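Local coordinates for protein putative branched-chain amino acid aminotransferase IlvE (Streptococcus mutans, PDB 4DQN) that probably catalyses the pyridoxal-phosphate-dependent exchange of amino groups between branched-chain amino acids and 2-oxoglutarate, serving isoleucine, leucine and valine metabolism, at residues L256-L259 against A260-F264; F308-E311 against T312-G315. One frame throughout, in Å; residues are numbered along the deposited sequence.

Contact 1. Residues L256-L259 against A260-F264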
loop_
_atom_site.group_PDB
_atom_site.type_symbol
_atom_site.label_atom_id
_atom_site.label_comp_id
_atom_site.label_asym_id
_atom_site.label_seq_id
_atom_site.Cartn_x
_atom_site.Cartn_y
_atom_site.Cartn_z
ATOM N N LEU A 256 0.407 -27.699 4.630
ATOM C CA LEU A 256 -0.027 -28.673 3.630
ATOM C C LEU A 256 1.167 -29.403 3.024
ATOM O O LEU A 256 1.124 -30.624 2.831
ATOM C CB LEU A 256 -0.863 -28.000 2.532
ATOM C CG LEU A 256 -2.287 -27.634 2.977
ATOM C CD1 LEU A 256 -3.066 -26.935 1.884
ATOM C CD2 LEU A 256 -3.042 -28.888 3.448
ATOM N N LEU A 257 2.223 -28.651 2.733
ATOM C CA LEU A 257 3.504 -29.217 2.307
ATOM C C LEU A 257 3.956 -30.292 3.287
ATOM O O LEU A 257 4.360 -31.400 2.898
ATOM C CB LEU A 257 4.552 -28.109 2.309
ATOM C CG LEU A 257 5.299 -27.661 1.049
ATOM C CD1 LEU A 257 4.740 -28.251 -0.225
ATOM C CD2 LEU A 257 5.321 -26.138 0.982
ATOM N N TYR A 258 3.905 -29.932 4.564
ATOM C CA TYR A 258 4.342 -30.799 5.644
ATOM C C TYR A 258 3.473 -32.050 5.716
ATOM O O TYR A 258 3.991 -33.164 5.724
ATOM C CB TYR A 258 4.286 -30.030 6.963
ATOM C CG TYR A 258 4.862 -30.760 8.150
ATOM C CD1 TYR A 258 4.146 -31.760 8.799
ATOM C CD2 TYR A 258 6.111 -30.429 8.641
ATOM C CE1 TYR A 258 4.674 -32.422 9.888
ATOM C CE2 TYR A 258 6.648 -31.087 9.731
ATOM C CZ TYR A 258 5.924 -32.076 10.353
ATOM O OH TYR A 258 6.455 -32.720 11.450
ATOM N N LEU A 259 2.154 -31.871 5.760
ATOM C CA LEU A 259 1.248 -33.014 5.917
ATOM C C LEU A 259 1.272 -33.929 4.697
ATOM O O LEU A 259 1.277 -35.149 4.841
ATOM C CB LEU A 259 -0.179 -32.554 6.221
ATOM C CG LEU A 259 -0.329 -31.744 7.511
ATOM C CD1 LEU A 259 -1.752 -31.247 7.689
ATOM C CD2 LEU A 259 0.111 -32.583 8.717
ATOM N N ALA A 260 1.305 -33.348 3.502
ATOM C CA ALA A 260 1.399 -34.143 2.276
ATOM C C ALA A 260 2.557 -35.141 2.344
ATOM O O ALA A 260 2.402 -36.322 2.006
ATOM C CB ALA A 260 1.545 -33.232 1.056
ATOM N N GLU A 261 3.718 -34.665 2.784
ATOM C CA GLU A 261 4.888 -35.527 2.916
ATOM C C GLU A 261 4.761 -36.482 4.098
ATOM O O GLU A 261 4.826 -37.704 3.929
ATOM C CB GLU A 261 6.174 -34.694 3.067
ATOM C CG GLU A 261 7.454 -35.545 3.195
ATOM C CD GLU A 261 8.723 -34.717 3.319
ATOM O OE1 GLU A 261 8.674 -33.489 3.075
ATOM O OE2 GLU A 261 9.777 -35.293 3.660
ATOM N N HIS A 262 4.577 -35.932 5.296
ATOM C CA HIS A 262 4.748 -36.729 6.517
ATOM C C HIS A 262 3.535 -37.576 6.909
ATOM O O HIS A 262 3.642 -38.469 7.756
ATOM C CB HIS A 262 5.213 -35.835 7.676
ATOM C CG HIS A 262 6.537 -35.178 7.427
ATOM N ND1 HIS A 262 7.704 -35.897 7.284
ATOM C CD2 HIS A 262 6.877 -33.875 7.270
ATOM C CE1 HIS A 262 8.708 -35.065 7.060
ATOM N NE2 HIS A 262 8.232 -33.834 7.046
ATOM N N ARG A 263 2.384 -37.301 6.304
ATOM C CA ARG A 263 1.184 -38.087 6.579
ATOM C C ARG A 263 0.805 -38.928 5.370
ATOM O O ARG A 263 0.275 -40.038 5.507
ATOM C CB ARG A 263 0.006 -37.174 6.942
ATOM C CG ARG A 263 0.214 -36.327 8.185
ATOM C CD ARG A 263 0.270 -37.211 9.399
ATOM N NE ARG A 263 -0.327 -36.564 10.566
ATOM C CZ ARG A 263 0.390 -35.855 11.413
ATOM N NH1 ARG A 263 1.674 -35.750 11.180
ATOM N NH2 ARG A 263 -0.137 -35.282 12.477
ATOM N N PHE A 264 1.060 -38.401 4.178
ATOM C CA PHE A 264 0.573 -39.079 2.977
ATOM C C PHE A 264 1.668 -39.647 2.076
ATOM O O PHE A 264 1.375 -40.286 1.064
ATOM C CB PHE A 264 -0.379 -38.168 2.206
ATOM C CG PHE A 264 -1.626 -37.829 2.975
ATOM C CD1 PHE A 264 -1.728 -36.630 3.666
ATOM C CD2 PHE A 264 -2.687 -38.728 3.027
ATOM C CE1 PHE A 264 -2.880 -36.320 4.391
ATOM C CE2 PHE A 264 -3.836 -38.431 3.746
ATOM C CZ PHE A 264 -3.933 -37.221 4.426
HETATM O O HOH W 1 7.149 -31.397 2.981
#
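Y258 and H262 meet one helical turn apart at the C-terminal end of helix 251-262, the helix of a beta-alpha-beta unit with strands 238-241 and 267-270. H262 points an edge at the Y258 face in a T-shaped pair. Its CD2 lies over the middle of the tyrosine ring, 3.7 Å from Y258 CZ, and the planes stand at 55°. CG of H262 is anti to its own carbonyl carbon (chi1 -61°), which leans the imidazole back toward the previous turn.

L259 and R263 form a second i/i+4 pair, side by side and pointing the same way. L259 CD2 is 3.8 Å from R263 CG and also sits over one face of the guanidinium. That group is held by a salt bridge from R263 NE to E324 of helix 316-329.

The backbone sets this spacing. A260 N donates to L256 O at 2.8 Å, and H262 N to Y258 O at 2.9 Å. L259 O takes two donors, R263 N at 2.8 Å and, weakly, F264 N. A water donates to both L257 O, at 2.8 Å, and E261 OE1, at 2.6 Å.

Contact 2. Residues F308-E311 against T312-G315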
loop_
_atom_site.group_PDB
_atom_site.type_symbol
_atom_site.label_atom_id
_atom_site.label_comp_id
_atom_site.label_asym_id
_atom_site.label_seq_id
_atom_site.Cartn_x
_atom_site.Cartn_y
_atom_site.Cartn_z
ATOM N N PHE A 308 -9.499 -28.897 -13.922
ATOM C CA PHE A 308 -8.543 -29.883 -13.429
ATOM C C PHE A 308 -9.220 -31.208 -13.120
ATOM O O PHE A 308 -8.842 -32.253 -13.650
ATOM C CB PHE A 308 -7.826 -29.355 -12.183
ATOM C CG PHE A 308 -7.070 -28.083 -12.424
ATOM C CD1 PHE A 308 -5.762 -28.121 -12.883
ATOM C CD2 PHE A 308 -7.672 -26.850 -12.205
ATOM C CE1 PHE A 308 -5.062 -26.955 -13.115
ATOM C CE2 PHE A 308 -6.982 -25.670 -12.440
ATOM C CZ PHE A 308 -5.674 -25.720 -12.896
ATOM N N TYR A 309 -10.226 -31.160 -12.256
ATOM C CA TYR A 309 -10.859 -32.375 -11.771
ATOM C C TYR A 309 -12.336 -32.377 -12.116
ATOM O O TYR A 309 -12.819 -33.264 -12.822
ATOM C CB TYR A 309 -10.664 -32.506 -10.255
ATOM C CG TYR A 309 -11.227 -33.799 -9.714
ATOM C CD1 TYR A 309 -12.466 -33.829 -9.096
ATOM C CD2 TYR A 309 -10.536 -34.987 -9.861
ATOM C CE1 TYR A 309 -12.993 -35.002 -8.617
ATOM C CE2 TYR A 309 -11.054 -36.176 -9.380
ATOM C CZ TYR A 309 -12.287 -36.169 -8.764
ATOM O OH TYR A 309 -12.824 -37.331 -8.273
ATOM N N SER A 310 -13.050 -31.370 -11.621
ATOM C CA SER A 310 -14.478 -31.240 -11.869
ATOM C C SER A 310 -14.945 -29.837 -11.522
ATOM O O SER A 310 -14.328 -29.159 -10.695
ATOM C CB SER A 310 -15.261 -32.250 -11.032
ATOM O OG SER A 310 -16.644 -31.964 -11.113
ATOM N N GLU A 311 -16.037 -29.402 -12.140
ATOM C CA GLU A 311 -16.585 -28.089 -11.834
ATOM C C GLU A 311 -17.509 -28.160 -10.638
ATOM O O GLU A 311 -17.836 -27.135 -10.037
ATOM C CB GLU A 311 -17.356 -27.531 -13.029
ATOM C CG GLU A 311 -16.479 -27.022 -14.144
ATOM C CD GLU A 311 -17.287 -26.458 -15.289
ATOM O OE1 GLU A 311 -17.893 -25.381 -15.112
ATOM O OE2 GLU A 311 -17.316 -27.101 -16.359
ATOM N N THR A 312 -17.929 -29.373 -10.292
ATOM C CA THR A 312 -18.919 -29.547 -9.234
ATOM C C THR A 312 -18.434 -30.397 -8.058
ATOM O O THR A 312 -18.851 -30.189 -6.918
ATOM C CB THR A 312 -20.221 -30.150 -9.791
ATOM O OG1 THR A 312 -21.134 -30.376 -8.711
ATOM C CG2 THR A 312 -19.945 -31.466 -10.496
ATOM N N GLU A 313 -17.553 -31.348 -8.334
ATOM C CA GLU A 313 -17.043 -32.223 -7.289
ATOM C C GLU A 313 -15.589 -31.917 -6.957
ATOM O O GLU A 313 -14.877 -31.301 -7.746
ATOM C CB GLU A 313 -17.233 -33.688 -7.687
ATOM C CG GLU A 313 -18.658 -34.170 -7.435
ATOM C CD GLU A 313 -19.137 -35.166 -8.467
ATOM O OE1 GLU A 313 -18.481 -35.289 -9.526
ATOM O OE2 GLU A 313 -20.177 -35.821 -8.221
ATOM N N VAL A 314 -15.153 -32.326 -5.775
ATOM C CA VAL A 314 -13.786 -32.057 -5.369
ATOM C C VAL A 314 -12.972 -33.342 -5.302
ATOM O O VAL A 314 -13.475 -34.393 -4.890
ATOM C CB VAL A 314 -13.732 -31.207 -4.070
ATOM C CG1 VAL A 314 -15.098 -31.138 -3.430
ATOM C CG2 VAL A 314 -12.673 -31.699 -3.105
ATOM N N GLY A 315 -11.722 -33.257 -5.746
ATOM C CA GLY A 315 -10.863 -34.421 -5.850
ATOM C C GLY A 315 -10.540 -35.078 -4.524
ATOM O O GLY A 315 -10.576 -34.432 -3.472
HETATM O O HOH W 2 -12.775 -29.536 -8.099
#
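The Y309 ring lies flat against the backbone of G315. G315 CA sits over the centre of one face, 3.5 Å from the ring centroid and only 12° off the normal, a CH-pi contact. G315 N covers the same face nearer the rim, 3.5 Å from Y309 CD1. At the ring edge, in plane, E313 O approaches Y309 CD1 at 3.7 Å. Y309 CG is anti to its backbone N (chi1 -176°), which swings the ring across to the returning chain. The two short runs go nearly opposite ways, so the loop doubles back between strand 304-307 and helix 316-329.

S310 holds the bend. Its OG accepts two backbone N-H groups from the other limb, T312 N at 3.0 Å and E313 N at 3.0 Å. The bond from E313 N is almost straight, at 172°, and the one from T312 N is a little more bent. The link from OG to the N-H two residues on makes this an ST turn. T312 CG2 packs against the same hydroxyl, 3.4 Å from S310 OG. A water lies between the carbonyls S310 O and E313 O; it has more acceptors in reach than protons to give, so its two links are probably shared with other partners.

G315 is the N-cap residue of helix 316-329, and H319 ND1 makes weak hydrogen bonds to V314 O and G315 O. The Y309 side chain also touches E283 of strand 281-288.

Two hydrogen bonds and a CH-pi contact thus hold the loop folded. The serine oxygen satisfies two backbone N-H groups at once, which would tend to polarise the hydroxyl. The glycine has no side chain, and the aromatic face rests directly on its alpha carbon.

How the contacts relate
Of the parts concerned here, strand 238-241 comes first and leads into helix 251-262, where contact 1 joins successive turns. The chain then runs through strands 267-270, 281-288, 292-301 and 304-307 of the mixed sheet. Contact 2 folds the following loop back on itself and delivers the chain to helix 316-329. The two contacts are in series: they neither nest nor cross. Their centres are 22 Å apart. The nearest atoms of contact 1 and contact 2 are about 11 Å apart, so the two do not touch. Helix 316-329 relates them. It starts directly after 312-315, and farther along its K320, E324, L325 and I328 meet side chains of 259-264.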